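Local coordinates for putative iron-uptake ABC transport system,periplasmic iron-binding protein (Campylobacter jejuni, PDB 3E13), which binds a ferric ion and, as a periplasmic solute-binding protein, probably delivers it to an ABC transporter for iron uptake, at residues S8-N13 against N270-I275; A59-L64 against K94-I99; E66-G71 against L89-K94; A141-T146 against T198-L203. All blocks are in the same frame, centred on the assembly; numbering follows the deposited sequence.

Contact 1: residues S8-N13 against N270-I275. With FE (Fe (III) ion), chain B.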
loop_
_atom_site.group_PDB
_atom_site.type_symbol
_atom_site.label_atom_id
_atom_site.label_comp_id
_atom_site.label_asym_id
_atom_site.label_seq_id
_atom_site.Cartn_x
_atom_site.Cartn_y
_atom_site.Cartn_z
ATOM N N SER A 8 8.654 11.045 1.305
ATOM C CA SER A 8 7.998 9.890 0.719
ATOM C C SER A 8 8.257 8.589 1.424
ATOM O O SER A 8 9.406 8.229 1.681
ATOM C CB SER A 8 8.397 9.741 -0.737
ATOM O OG SER A 8 7.788 8.550 -1.272
ATOM N N ALA A 9 7.173 7.889 1.753
ATOM C CA ALA A 9 7.231 6.560 2.297
ATOM C C ALA A 9 7.002 5.485 1.225
ATOM O O ALA A 9 6.898 4.326 1.543
ATOM C CB ALA A 9 6.252 6.400 3.472
ATOM N N ARG A 10 6.921 5.901 -0.037
ATOM C CA ARG A 10 7.038 4.969 -1.156
ATOM C C ARG A 10 8.486 4.428 -1.191
ATOM O O ARG A 10 9.372 4.920 -0.457
ATOM C CB ARG A 10 6.602 5.618 -2.469
ATOM C CG ARG A 10 5.102 5.701 -2.580
ATOM C CD ARG A 10 4.610 6.388 -3.837
ATOM N NE ARG A 10 5.043 5.751 -5.076
ATOM C CZ ARG A 10 4.322 4.794 -5.756
ATOM N NH1 ARG A 10 3.146 4.345 -5.314
ATOM N NH2 ARG A 10 4.813 4.331 -6.912
ATOM N N HIS A 11 8.730 3.384 -1.961
ATOM C CA HIS A 11 9.996 2.676 -1.901
ATOM C C HIS A 11 10.250 1.944 -3.219
ATOM O O HIS A 11 10.525 0.728 -3.239
ATOM C CB HIS A 11 9.959 1.719 -0.685
ATOM C CG HIS A 11 8.607 1.096 -0.463
ATOM N ND1 HIS A 11 7.662 1.641 0.380
ATOM C CD2 HIS A 11 8.028 -0.007 -1.015
ATOM C CE1 HIS A 11 6.557 0.897 0.330
ATOM N NE2 HIS A 11 6.767 -0.122 -0.493
ATOM N N TYR A 12 10.147 2.718 -4.306
ATOM C CA TYR A 12 10.136 2.177 -5.661
ATOM C C TYR A 12 11.070 2.919 -6.592
ATOM O O TYR A 12 11.124 4.154 -6.600
ATOM C CB TYR A 12 8.727 2.256 -6.239
ATOM C CG TYR A 12 7.674 1.685 -5.318
ATOM C CD1 TYR A 12 6.710 2.515 -4.734
ATOM C CD2 TYR A 12 7.693 0.367 -4.932
ATOM C CE1 TYR A 12 5.762 2.042 -3.870
ATOM C CE2 TYR A 12 6.756 -0.111 -4.059
ATOM C CZ TYR A 12 5.785 0.688 -3.535
ATOM O OH TYR A 12 4.891 0.114 -2.654
ATOM N N ASN A 13 11.791 2.149 -7.392
ATOM C CA ASN A 13 12.643 2.717 -8.422
ATOM C C ASN A 13 11.882 3.490 -9.463
ATOM O O ASN A 13 12.365 4.478 -9.993
ATOM C CB ASN A 13 13.422 1.606 -9.088
ATOM C CG ASN A 13 14.767 1.484 -8.547
ATOM O OD1 ASN A 13 14.985 1.696 -7.336
ATOM N ND2 ASN A 13 15.724 1.219 -9.421
ATOM N N ASN A 270 5.548 -0.041 -12.328
ATOM C CA ASN A 270 5.395 -0.427 -10.924
ATOM C C ASN A 270 4.296 -1.419 -10.636
ATOM O O ASN A 270 4.159 -1.844 -9.496
ATOM C CB ASN A 270 5.292 0.799 -9.989
ATOM C CG ASN A 270 5.980 0.553 -8.660
ATOM O OD1 ASN A 270 7.147 0.117 -8.651
ATOM N ND2 ASN A 270 5.279 0.808 -7.557
ATOM N N TYR A 271 3.530 -1.816 -11.658
ATOM C CA TYR A 271 2.546 -2.866 -11.569
ATOM C C TYR A 271 1.402 -2.613 -10.606
ATOM O O TYR A 271 0.749 -3.543 -10.196
ATOM C CB TYR A 271 3.259 -4.225 -11.341
ATOM C CG TYR A 271 4.318 -4.372 -12.434
ATOM C CD1 TYR A 271 3.953 -4.654 -13.745
ATOM C CD2 TYR A 271 5.642 -4.049 -12.191
ATOM C CE1 TYR A 271 4.895 -4.690 -14.730
ATOM C CE2 TYR A 271 6.584 -4.113 -13.165
ATOM C CZ TYR A 271 6.204 -4.433 -14.442
ATOM O OH TYR A 271 7.134 -4.450 -15.473
ATOM N N GLU A 272 1.142 -1.334 -10.355
ATOM C CA GLU A 272 0.016 -0.923 -9.518
ATOM C C GLU A 272 -1.203 -0.718 -10.381
ATOM O O GLU A 272 -1.114 -0.732 -11.617
ATOM C CB GLU A 272 0.339 0.331 -8.734
ATOM C CG GLU A 272 1.519 0.173 -7.770
ATOM C CD GLU A 272 1.918 1.471 -7.108
ATOM O OE1 GLU A 272 2.807 2.154 -7.653
ATOM O OE2 GLU A 272 1.334 1.779 -6.053
ATOM N N PHE A 273 -2.356 -0.579 -9.743
ATOM C CA PHE A 273 -3.608 -0.226 -10.458
ATOM C C PHE A 273 -3.714 1.288 -10.535
ATOM O O PHE A 273 -3.652 1.985 -9.511
ATOM C CB PHE A 273 -4.847 -0.796 -9.748
ATOM C CG PHE A 273 -4.835 -2.293 -9.578
ATOM C CD1 PHE A 273 -4.702 -2.846 -8.338
ATOM C CD2 PHE A 273 -5.054 -3.133 -10.657
ATOM C CE1 PHE A 273 -4.688 -4.254 -8.191
ATOM C CE2 PHE A 273 -5.037 -4.523 -10.498
ATOM C CZ PHE A 273 -4.870 -5.049 -9.258
ATOM N N PRO A 274 -3.940 1.848 -11.725
ATOM C CA PRO A 274 -4.164 3.299 -11.837
ATOM C C PRO A 274 -5.422 3.749 -11.137
ATOM O O PRO A 274 -6.410 2.992 -11.039
ATOM C CB PRO A 274 -4.356 3.524 -13.334
ATOM C CG PRO A 274 -4.825 2.193 -13.844
ATOM C CD PRO A 274 -4.109 1.161 -13.021
ATOM N N ILE A 275 -5.439 5.013 -10.727
ATOM C CA ILE A 275 -6.674 5.636 -10.256
ATOM C C ILE A 275 -7.536 6.045 -11.442
ATOM O O ILE A 275 -8.749 5.871 -11.400
ATOM C CB ILE A 275 -6.345 6.839 -9.376
ATOM C CG1 ILE A 275 -5.637 6.337 -8.139
ATOM C CG2 ILE A 275 -7.597 7.662 -9.040
ATOM C CD1 ILE A 275 -6.434 5.503 -7.200
HETATM FE FE FE B . 5.048 -1.247 -1.275
#
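Glu-272 OE1 takes three hydrogen bonds from across and within the two segments. Arg-10, its chain bent at chi3 (59°), meets it end-on: NH2 of Arg-10 lies 3.1 Å from OE1 of Glu-272, and NH1 of Arg-10 is shared between OE1 and OE2. Both oxygens of Glu-272 offer the arginine their syn lone pairs, and guanidinium and carboxylate are nearly coplanar, 19° apart, which suits a two-nitrogen grip. The third donor, Asn-270 ND2, stands 2.8 Å from Glu-272 OE1 and comes from above the carboxylate plane, leaving the in-plane positions to the arginine. The same ND2 sits 3.4 Å above the centre of the Tyr-12 ring, with amide and ring planes 66° apart. Here the loop after strand 3-8 meets the chain leaving helix 260-268 beside the ferric site of this periplasmic binding protein fold. Tyr-12 OH binds the iron at 1.9 Å and His-11 NE2 at 2.2 Å; Tyr-143, Tyr-199 and Tyr-200 complete the site. His-11 is oriented by its ND1, which donates to Ala-9 O at 3.0 Å. Arg-10 NE forms a salt bridge with Asp-15; Glu-272 OE2 hydrogen-bonds Thr-100 and salt-bridges Arg-102, which also hydrogen-bonds Tyr-12 OH.

Contact 2: residues A59-L64 against K94-I99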
loop_
_atom_site.group_PDB
_atom_site.type_symbol
_atom_site.label_atom_id
_atom_site.label_comp_id
_atom_site.label_asym_id
_atom_site.label_seq_id
_atom_site.Cartn_x
_atom_site.Cartn_y
_atom_site.Cartn_z
ATOM N N ALA A 59 2.420 4.948 0.877
ATOM C CA ALA A 59 1.967 3.761 0.211
ATOM C C ALA A 59 0.791 3.154 0.995
ATOM O O ALA A 59 0.584 1.944 1.020
ATOM C CB ALA A 59 3.138 2.783 0.106
ATOM N N ASP A 60 0.035 4.017 1.650
ATOM C CA ASP A 60 -0.973 3.585 2.623
ATOM C C ASP A 60 -1.968 4.670 2.960
ATOM O O ASP A 60 -1.601 5.831 3.239
ATOM C CB ASP A 60 -0.262 3.109 3.885
ATOM C CG ASP A 60 -1.187 2.776 4.972
ATOM O OD1 ASP A 60 -1.094 3.410 6.094
ATOM O OD2 ASP A 60 -2.021 1.855 4.842
ATOM N N ILE A 61 -3.237 4.303 2.987
ATOM C CA ILE A 61 -4.294 5.249 3.396
ATOM C C ILE A 61 -4.097 5.723 4.838
ATOM O O ILE A 61 -4.231 6.917 5.111
ATOM C CB ILE A 61 -5.747 4.682 3.220
ATOM C CG1 ILE A 61 -6.810 5.698 3.698
ATOM C CG2 ILE A 61 -5.946 3.318 3.938
ATOM C CD1 ILE A 61 -6.757 7.071 3.060
ATOM N N SER A 62 -3.802 4.788 5.734
ATOM C CA SER A 62 -3.857 5.150 7.149
ATOM C C SER A 62 -2.775 6.150 7.533
ATOM O O SER A 62 -3.017 7.046 8.341
ATOM C CB SER A 62 -3.833 3.901 8.059
ATOM O OG SER A 62 -4.938 3.038 7.742
ATOM N N ASN A 63 -1.626 6.056 6.898
ATOM C CA ASN A 63 -0.563 7.030 7.086
ATOM C C ASN A 63 -0.992 8.452 6.689
ATOM O O ASN A 63 -0.618 9.409 7.309
ATOM C CB ASN A 63 0.680 6.675 6.304
ATOM C CG ASN A 63 1.354 5.404 6.780
ATOM O OD1 ASN A 63 2.025 4.702 6.012
ATOM N ND2 ASN A 63 1.264 5.131 8.127
ATOM N N LEU A 64 -1.740 8.583 5.595
ATOM C CA LEU A 64 -2.281 9.867 5.210
ATOM C C LEU A 64 -3.257 10.372 6.240
ATOM O O LEU A 64 -3.226 11.540 6.573
ATOM C CB LEU A 64 -3.001 9.768 3.840
ATOM C CG LEU A 64 -2.003 9.520 2.720
ATOM C CD1 LEU A 64 -2.767 8.918 1.535
ATOM C CD2 LEU A 64 -1.247 10.792 2.282
ATOM N N LYS A 94 -10.297 17.223 1.458
ATOM C CA LYS A 94 -9.342 17.632 0.436
ATOM C C LYS A 94 -7.884 17.690 0.915
ATOM O O LYS A 94 -7.082 18.386 0.327
ATOM C CB LYS A 94 -9.729 18.977 -0.168
ATOM C CG LYS A 94 -11.128 19.000 -0.780
ATOM C CD LYS A 94 -11.360 20.343 -1.418
ATOM C CE LYS A 94 -12.824 20.724 -1.514
ATOM N NZ LYS A 94 -12.847 22.188 -1.881
ATOM N N GLU A 95 -7.540 16.888 1.908
ATOM C CA GLU A 95 -6.169 16.888 2.421
ATOM C C GLU A 95 -5.328 15.719 1.935
ATOM O O GLU A 95 -4.121 15.760 2.114
ATOM C CB GLU A 95 -6.125 17.004 3.964
ATOM C CG GLU A 95 -6.786 18.283 4.427
ATOM C CD GLU A 95 -6.530 18.625 5.888
ATOM O OE1 GLU A 95 -7.168 19.600 6.366
ATOM O OE2 GLU A 95 -5.663 17.975 6.510
ATOM N N TRP A 96 -5.926 14.691 1.333
ATOM C CA TRP A 96 -5.155 13.553 0.827
ATOM C C TRP A 96 -5.868 13.004 -0.394
ATOM O O TRP A 96 -7.061 13.139 -0.493
ATOM C CB TRP A 96 -4.907 12.444 1.857
ATOM C CG TRP A 96 -6.107 11.866 2.484
ATOM C CD1 TRP A 96 -6.584 12.169 3.706
ATOM C CD2 TRP A 96 -7.012 10.892 1.924
ATOM N NE1 TRP A 96 -7.733 11.459 3.960
ATOM C CE2 TRP A 96 -8.027 10.673 2.875
ATOM C CE3 TRP A 96 -7.057 10.177 0.726
ATOM C CZ2 TRP A 96 -9.084 9.797 2.655
ATOM C CZ3 TRP A 96 -8.103 9.304 0.508
ATOM C CH2 TRP A 96 -9.095 9.118 1.463
ATOM N N PHE A 97 -5.091 12.392 -1.275
ATOM C CA PHE A 97 -5.593 12.001 -2.634
ATOM C C PHE A 97 -4.871 10.727 -3.068
ATOM O O PHE A 97 -3.637 10.643 -2.975
ATOM C CB PHE A 97 -5.260 13.080 -3.628
ATOM C CG PHE A 97 -5.899 14.390 -3.302
ATOM C CD1 PHE A 97 -5.229 15.278 -2.459
ATOM C CD2 PHE A 97 -7.125 14.749 -3.830
ATOM C CE1 PHE A 97 -5.827 16.496 -2.077
ATOM C CE2 PHE A 97 -7.682 16.019 -3.502
ATOM C CZ PHE A 97 -7.035 16.855 -2.595
ATOM N N ALA A 98 -5.595 9.721 -3.553
ATOM C CA ALA A 98 -4.936 8.489 -3.982
ATOM C C ALA A 98 -4.245 8.738 -5.327
ATOM O O ALA A 98 -4.803 9.472 -6.208
ATOM C CB ALA A 98 -5.934 7.376 -4.160
ATOM N N ILE A 99 -3.098 8.119 -5.512
ATOM C CA ILE A 99 -2.391 8.088 -6.806
ATOM C C ILE A 99 -2.427 6.689 -7.446
ATOM O O ILE A 99 -2.283 6.571 -8.665
ATOM C CB ILE A 99 -0.959 8.619 -6.722
ATOM C CG1 ILE A 99 -0.074 7.795 -5.799
ATOM C CG2 ILE A 99 -0.992 10.035 -6.260
ATOM C CD1 ILE A 99 1.414 8.088 -5.985
#
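Ile-61 drives its terminal methyl into one face of the Trp-96 indole. CD1 of Ile-61 lies 3.5 Å from the centroid of the six-membered ring of Trp-96, only 11° off the ring normal, which is the geometry of a CH-pi contact. The methyl stands over the benzene half of the indole, and its nearest ring atom is CH2 of Trp-96. In Ile-61, chi1 of 179° sets CG1 anti to the backbone N, and with the bend at chi2 the CD1 end comes nearer the ring although the CB bond itself does not aim there. Leu-64, one helical turn on, approaches differently. Its CB packs 3.8 Å from CB of Trp-96, and its two methyls close on the same methylene, so it contacts the root of the tryptophan while Ile-61 takes the ring. In Trp-96, chi1 of 56° places CG between the backbone N and the carbonyl carbon, which presents one face of the indole to Ile-61. No hydrogen bond joins the two segments; the helix start is secured separately by Asp-60, whose OD1 accepts from Asn-63 N at 2.8 Å. Ile-235 of strand 233-241 also touches Ile-61. The arrangement is apolar packing of N-capped helix 61-69 against the loop that leads into strand 97-109, within a lobe of the periplasmic binding protein fold.

Contact 3: residues E66-G71 against L89-K94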
loop_
_atom_site.group_PDB
_atom_site.type_symbol
_atom_site.label_atom_id
_atom_site.label_comp_id
_atom_site.label_asym_id
_atom_site.label_seq_id
_atom_site.Cartn_x
_atom_site.Cartn_y
_atom_site.Cartn_z
ATOM N N GLU A 66 -3.468 9.553 9.396
ATOM C CA GLU A 66 -2.701 9.858 10.638
ATOM C C GLU A 66 -2.121 11.259 10.520
ATOM O O GLU A 66 -2.221 12.066 11.455
ATOM C CB GLU A 66 -1.539 8.886 10.872
ATOM C CG GLU A 66 -1.934 7.513 11.354
ATOM C CD GLU A 66 -0.787 6.541 11.461
ATOM O OE1 GLU A 66 -0.685 5.908 12.558
ATOM O OE2 GLU A 66 0.032 6.375 10.503
ATOM N N ALA A 67 -1.492 11.544 9.383
ATOM C CA ALA A 67 -0.916 12.850 9.156
ATOM C C ALA A 67 -1.967 13.958 9.185
ATOM O O ALA A 67 -1.790 15.008 9.800
ATOM C CB ALA A 67 -0.076 12.837 7.873
ATOM N N LYS A 68 -3.105 13.716 8.554
ATOM C CA LYS A 68 -4.196 14.628 8.591
ATOM C C LYS A 68 -4.631 14.920 10.024
ATOM O O LYS A 68 -4.781 16.085 10.415
ATOM C CB LYS A 68 -5.397 14.058 7.816
ATOM C CG LYS A 68 -6.592 14.988 7.839
ATOM C CD LYS A 68 -7.811 14.308 7.187
ATOM C CE LYS A 68 -8.984 15.240 7.208
ATOM N NZ LYS A 68 -10.268 14.603 6.814
ATOM N N ASN A 69 -4.787 13.855 10.794
ATOM C CA ASN A 69 -5.343 13.980 12.125
ATOM C C ASN A 69 -4.328 14.503 13.122
ATOM O O ASN A 69 -4.737 14.949 14.177
ATOM C CB ASN A 69 -5.946 12.672 12.603
ATOM C CG ASN A 69 -7.159 12.266 11.768
ATOM O OD1 ASN A 69 -7.792 13.101 11.112
ATOM N ND2 ASN A 69 -7.434 10.958 11.745
ATOM N N LEU A 70 -3.040 14.457 12.778
ATOM C CA LEU A 70 -1.981 15.142 13.558
ATOM C C LEU A 70 -1.852 16.650 13.192
ATOM O O LEU A 70 -0.949 17.367 13.681
ATOM C CB LEU A 70 -0.661 14.410 13.366
ATOM C CG LEU A 70 -0.563 13.101 14.133
ATOM C CD1 LEU A 70 0.595 12.267 13.687
ATOM C CD2 LEU A 70 -0.431 13.413 15.664
ATOM N N GLY A 71 -2.682 17.121 12.277
ATOM C CA GLY A 71 -2.727 18.527 11.901
ATOM C C GLY A 71 -1.620 18.947 10.936
ATOM O O GLY A 71 -1.232 20.122 10.866
ATOM N N LEU A 89 -11.884 7.826 -3.278
ATOM C CA LEU A 89 -10.431 7.612 -3.260
ATOM C C LEU A 89 -9.687 8.905 -2.926
ATOM O O LEU A 89 -8.485 9.040 -3.204
ATOM C CB LEU A 89 -9.938 7.047 -4.591
ATOM C CG LEU A 89 -10.467 5.625 -4.775
ATOM C CD1 LEU A 89 -10.261 5.113 -6.173
ATOM C CD2 LEU A 89 -9.769 4.607 -3.853
ATOM N N ARG A 90 -10.407 9.869 -2.380
ATOM C CA ARG A 90 -9.776 11.114 -1.917
ATOM C C ARG A 90 -10.512 11.619 -0.682
ATOM O O ARG A 90 -11.657 11.252 -0.441
ATOM C CB ARG A 90 -9.697 12.151 -3.039
ATOM C CG ARG A 90 -11.044 12.502 -3.750
ATOM C CD ARG A 90 -10.832 13.589 -4.803
ATOM N NE ARG A 90 -11.826 13.490 -5.862
ATOM C CZ ARG A 90 -13.032 14.008 -5.774
ATOM N NH1 ARG A 90 -13.412 14.667 -4.698
ATOM N NH2 ARG A 90 -13.895 13.878 -6.819
ATOM N N ASP A 91 -9.850 12.457 0.128
ATOM C CA ASP A 91 -10.421 12.982 1.360
ATOM C C ASP A 91 -11.590 13.910 1.075
ATOM O O ASP A 91 -11.484 14.800 0.240
ATOM C CB ASP A 91 -9.320 13.815 2.022
ATOM C CG ASP A 91 -9.695 14.389 3.391
ATOM O OD1 ASP A 91 -10.591 13.857 4.079
ATOM O OD2 ASP A 91 -9.055 15.357 3.862
ATOM N N LYS A 92 -12.695 13.739 1.812
ATOM C CA LYS A 92 -13.792 14.668 1.714
ATOM C C LYS A 92 -13.329 16.083 2.043
ATOM O O LYS A 92 -13.811 17.045 1.458
ATOM C CB LYS A 92 -14.946 14.214 2.608
ATOM C CG LYS A 92 -14.674 14.303 4.067
ATOM C CD LYS A 92 -15.923 14.014 4.926
ATOM C CE LYS A 92 -15.674 14.454 6.373
ATOM N NZ LYS A 92 -16.924 14.361 7.190
ATOM N N ASP A 93 -12.356 16.190 2.947
ATOM C CA ASP A 93 -11.811 17.476 3.375
ATOM C C ASP A 93 -10.593 17.948 2.552
ATOM O O ASP A 93 -9.963 18.976 2.896
ATOM C CB ASP A 93 -11.434 17.417 4.860
ATOM C CG ASP A 93 -12.602 17.082 5.753
ATOM O OD1 ASP A 93 -13.720 17.624 5.523
ATOM O OD2 ASP A 93 -12.515 16.255 6.685
ATOM N N LYS A 94 -10.297 17.223 1.458
ATOM C CA LYS A 94 -9.342 17.632 0.436
ATOM C C LYS A 94 -7.884 17.690 0.915
ATOM O O LYS A 94 -7.082 18.386 0.327
ATOM C CB LYS A 94 -9.729 18.977 -0.168
ATOM C CG LYS A 94 -11.128 19.000 -0.780
ATOM C CD LYS A 94 -11.360 20.343 -1.418
ATOM C CE LYS A 94 -12.824 20.724 -1.514
ATOM N NZ LYS A 94 -12.847 22.188 -1.881
#
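Lys-68 NZ is held between two carboxylates, 2.8 Å from Asp-93 OD2 and 2.9 Å from Asp-91 OD1, and these salt bridges make up the tight part of the contact. The lysine reaches them as a fully extended chain: CG lies anti to the backbone N (chi1 179°) and every later torsion stays near 180°, so the ammonium group spans the gap between backbones whose closest CA atoms, those of Lys-68 and Asp-93, are 9.7 Å apart. The two acceptors are used differently. Asp-91 OD1 is met on its syn side, 16° out of the carboxylate plane, with a weak additional bond from NZ to OD2 of Asp-91; Asp-93 OD2 offers its anti lone pair, and its side chain crosses the lysine at about a right angle. Asp-91 is itself fixed by the loop. Its OD1 also accepts from Asp-93 N at 3.1 Å, from high above the carboxylate plane, forming an Asx turn inside the type I beta turn from Asp-91 to Lys-94, while OD2 receives Glu-95 N. This turn leads into strand 97-109, and the lysine ties it to the last turns of helix 61-69, which ends in a Schellman motif at Gly-71. The buried Asp-91 forms the inner side of the network, where CE of Lys-68 approaches OD2 of Asp-91 to 3.3 Å. Asp-93, by contrast, lies exposed at the border, next to the equally exposed Lys-92, whose NZ stays 6.7 Å from that of Lys-68.

Contact 4: residues A141-T146 against T198-L203. With FE (Fe (III) ion), chain B.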
loop_
_atom_site.group_PDB
_atom_site.type_symbol
_atom_site.label_atom_id
_atom_site.label_comp_id
_atom_site.label_asym_id
_atom_site.label_seq_id
_atom_site.Cartn_x
_atom_site.Cartn_y
_atom_site.Cartn_z
ATOM N N ALA A 141 4.292 -2.619 10.076
ATOM C CA ALA A 141 4.260 -2.140 8.694
ATOM C C ALA A 141 2.902 -1.568 8.352
ATOM O O ALA A 141 1.888 -2.174 8.748
ATOM C CB ALA A 141 4.540 -3.264 7.734
ATOM N N PRO A 142 2.868 -0.441 7.637
ATOM C CA PRO A 142 1.580 0.147 7.213
ATOM C C PRO A 142 0.632 -0.869 6.583
ATOM O O PRO A 142 -0.547 -0.840 6.926
ATOM C CB PRO A 142 1.984 1.245 6.242
ATOM C CG PRO A 142 3.378 1.691 6.760
ATOM C CD PRO A 142 4.010 0.430 7.280
ATOM N N TYR A 143 1.113 -1.718 5.693
ATOM C CA TYR A 143 0.196 -2.692 5.047
ATOM C C TYR A 143 -0.460 -3.610 6.068
ATOM O O TYR A 143 -1.638 -3.893 5.966
ATOM C CB TYR A 143 0.853 -3.548 3.986
ATOM C CG TYR A 143 1.695 -2.754 3.000
ATOM C CD1 TYR A 143 1.349 -1.458 2.583
ATOM C CD2 TYR A 143 2.812 -3.316 2.430
ATOM C CE1 TYR A 143 2.155 -0.776 1.726
ATOM C CE2 TYR A 143 3.595 -2.639 1.525
ATOM C CZ TYR A 143 3.237 -1.371 1.143
ATOM O OH TYR A 143 4.059 -0.616 0.338
ATOM N N SER A 144 0.268 -3.960 7.128
ATOM C CA SER A 144 -0.257 -4.870 8.128
ATOM C C SER A 144 -1.244 -4.164 9.017
ATOM O O SER A 144 -2.296 -4.729 9.344
ATOM C CB SER A 144 0.874 -5.427 9.036
ATOM O OG SER A 144 1.838 -6.140 8.303
ATOM N N LYS A 145 -0.905 -2.944 9.423
ATOM C CA LYS A 145 -1.773 -2.121 10.276
ATOM C C LYS A 145 -3.095 -1.839 9.561
ATOM O O LYS A 145 -4.149 -1.977 10.149
ATOM C CB LYS A 145 -1.096 -0.841 10.638
ATOM C CG LYS A 145 0.029 -1.086 11.582
ATOM C CD LYS A 145 0.646 0.158 12.093
ATOM C CE LYS A 145 1.390 0.904 11.056
ATOM N NZ LYS A 145 2.204 2.084 11.668
ATOM N N THR A 146 -3.035 -1.488 8.289
ATOM C CA THR A 146 -4.230 -1.154 7.550
ATOM C C THR A 146 -5.078 -2.364 7.226
ATOM O O THR A 146 -6.288 -2.286 7.300
ATOM C CB THR A 146 -3.894 -0.323 6.323
ATOM O OG1 THR A 146 -3.367 0.947 6.783
ATOM C CG2 THR A 146 -5.148 -0.034 5.479
ATOM N N THR A 198 -0.212 -7.062 -4.545
ATOM C CA THR A 198 -0.186 -7.561 -5.891
ATOM C C THR A 198 0.969 -7.044 -6.737
ATOM O O THR A 198 1.580 -7.803 -7.519
ATOM C CB THR A 198 -1.485 -7.179 -6.621
ATOM O OG1 THR A 198 -1.846 -5.803 -6.330
ATOM C CG2 THR A 198 -2.680 -8.024 -6.209
ATOM N N TYR A 199 1.255 -5.745 -6.628
ATOM C CA TYR A 199 2.266 -5.129 -7.492
ATOM C C TYR A 199 3.640 -5.749 -7.311
ATOM O O TYR A 199 4.429 -5.784 -8.217
ATOM C CB TYR A 199 2.303 -3.595 -7.355
ATOM C CG TYR A 199 2.559 -3.134 -5.974
ATOM C CD1 TYR A 199 3.853 -2.963 -5.525
ATOM C CD2 TYR A 199 1.506 -2.932 -5.088
ATOM C CE1 TYR A 199 4.096 -2.622 -4.237
ATOM C CE2 TYR A 199 1.746 -2.576 -3.779
ATOM C CZ TYR A 199 3.030 -2.403 -3.366
ATOM O OH TYR A 199 3.305 -2.073 -2.042
ATOM N N TYR A 200 3.930 -6.262 -6.109
ATOM C CA TYR A 200 5.235 -6.912 -5.926
ATOM C C TYR A 200 5.395 -8.128 -6.824
ATOM O O TYR A 200 6.517 -8.422 -7.248
ATOM C CB TYR A 200 5.493 -7.348 -4.463
ATOM C CG TYR A 200 5.678 -6.141 -3.549
ATOM C CD1 TYR A 200 6.752 -5.301 -3.710
ATOM C CD2 TYR A 200 4.779 -5.871 -2.502
ATOM C CE1 TYR A 200 6.931 -4.188 -2.878
ATOM C CE2 TYR A 200 4.918 -4.770 -1.716
ATOM C CZ TYR A 200 5.983 -3.932 -1.885
ATOM O OH TYR A 200 6.176 -2.845 -1.111
ATOM N N ILE A 201 4.302 -8.852 -7.118
ATOM C CA ILE A 201 4.397 -10.009 -8.014
ATOM C C ILE A 201 4.821 -9.531 -9.402
ATOM O O ILE A 201 5.673 -10.139 -10.041
ATOM C CB ILE A 201 3.058 -10.820 -8.079
ATOM C CG1 ILE A 201 2.742 -11.346 -6.686
ATOM C CG2 ILE A 201 3.127 -11.914 -9.144
ATOM C CD1 ILE A 201 1.403 -11.986 -6.559
ATOM N N GLY A 202 4.261 -8.410 -9.856
ATOM C CA GLY A 202 4.721 -7.811 -11.081
ATOM C C GLY A 202 6.127 -7.301 -11.100
ATOM O O GLY A 202 6.837 -7.477 -12.084
ATOM N N LEU A 203 6.543 -6.653 -10.012
ATOM C CA LEU A 203 7.885 -6.126 -9.929
ATOM C C LEU A 203 8.874 -7.286 -10.014
ATOM O O LEU A 203 9.895 -7.195 -10.691
ATOM C CB LEU A 203 8.105 -5.363 -8.615
ATOM C CG LEU A 203 7.568 -3.943 -8.605
ATOM C CD1 LEU A 203 7.592 -3.346 -7.206
ATOM C CD2 LEU A 203 8.296 -3.080 -9.553
HETATM FE FE FE B . 5.048 -1.247 -1.275
#
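This is a metal-bridged contact between two helix starts on either side of the ferric ion, in the iron site of a periplasmic binding protein fold. Three tyrosine oxygens converge on the metal: OH of Tyr-143 from helix 142-155 at 2.0 Å, and from helix 198-205 OH of Tyr-199 at 2.1 Å and OH of Tyr-200 at 2.0 Å. The backbones stay far apart, the nearest CA atoms, Tyr-143 and Thr-198, being 12.0 Å from each other, and no hydrogen bond crosses between the segments. The ion is the chief bridge, with a looser touch, 4.1 Å, between CE2 of Tyr-143 and CE2 of Tyr-200; the short approach of Tyr-143 OH to Tyr-199 OH, 2.9 Å, follows from shared coordination. Tyr-143 and Tyr-199 come from opposite directions, and the iron lies in the plane of the Tyr-199 ring, at its edge. Differing first torsions let neighbouring residues aim at one ion: in Tyr-199 CG sits between the backbone N and the carbonyl carbon (chi1 58°), whereas in Tyr-200 it is anti to the carbonyl carbon (chi1 -69°). Tyr-199 OH also accepts a hydrogen bond from Asn-197 ND2, and His-11 and Tyr-12 supply the two remaining protein ligands. Ferric charge probably favours the phenolate form of such ligands. CE1 of Tyr-199 lies 3.2 Å above the centre of the Tyr-200 ring.

In the fold
Contacts 1, 2 and 4 are buried, whereas contact 3 is only partly so and its centre lies about 17 Å from the chain centre. Contacts 1 and 4 share the ferric ion, one giving a histidine and a tyrosine, the other three tyrosines; their centres are about 10 Å apart. Contacts 2 and 3 both use helix 61-69, through apolar Ile-61 and Leu-64 in contact 2 and charged Lys-68 in contact 3, and they share Lys-94. Contact 2 touches all the others: Ile-275 of contact 1 packs on Ala-98 and Ile-99, and Thr-146 of contact 4 lies beside Asp-60 and Ser-62. Chemistry thus passes from metal coordination through apolar packing to a peripheral salt-bridge network.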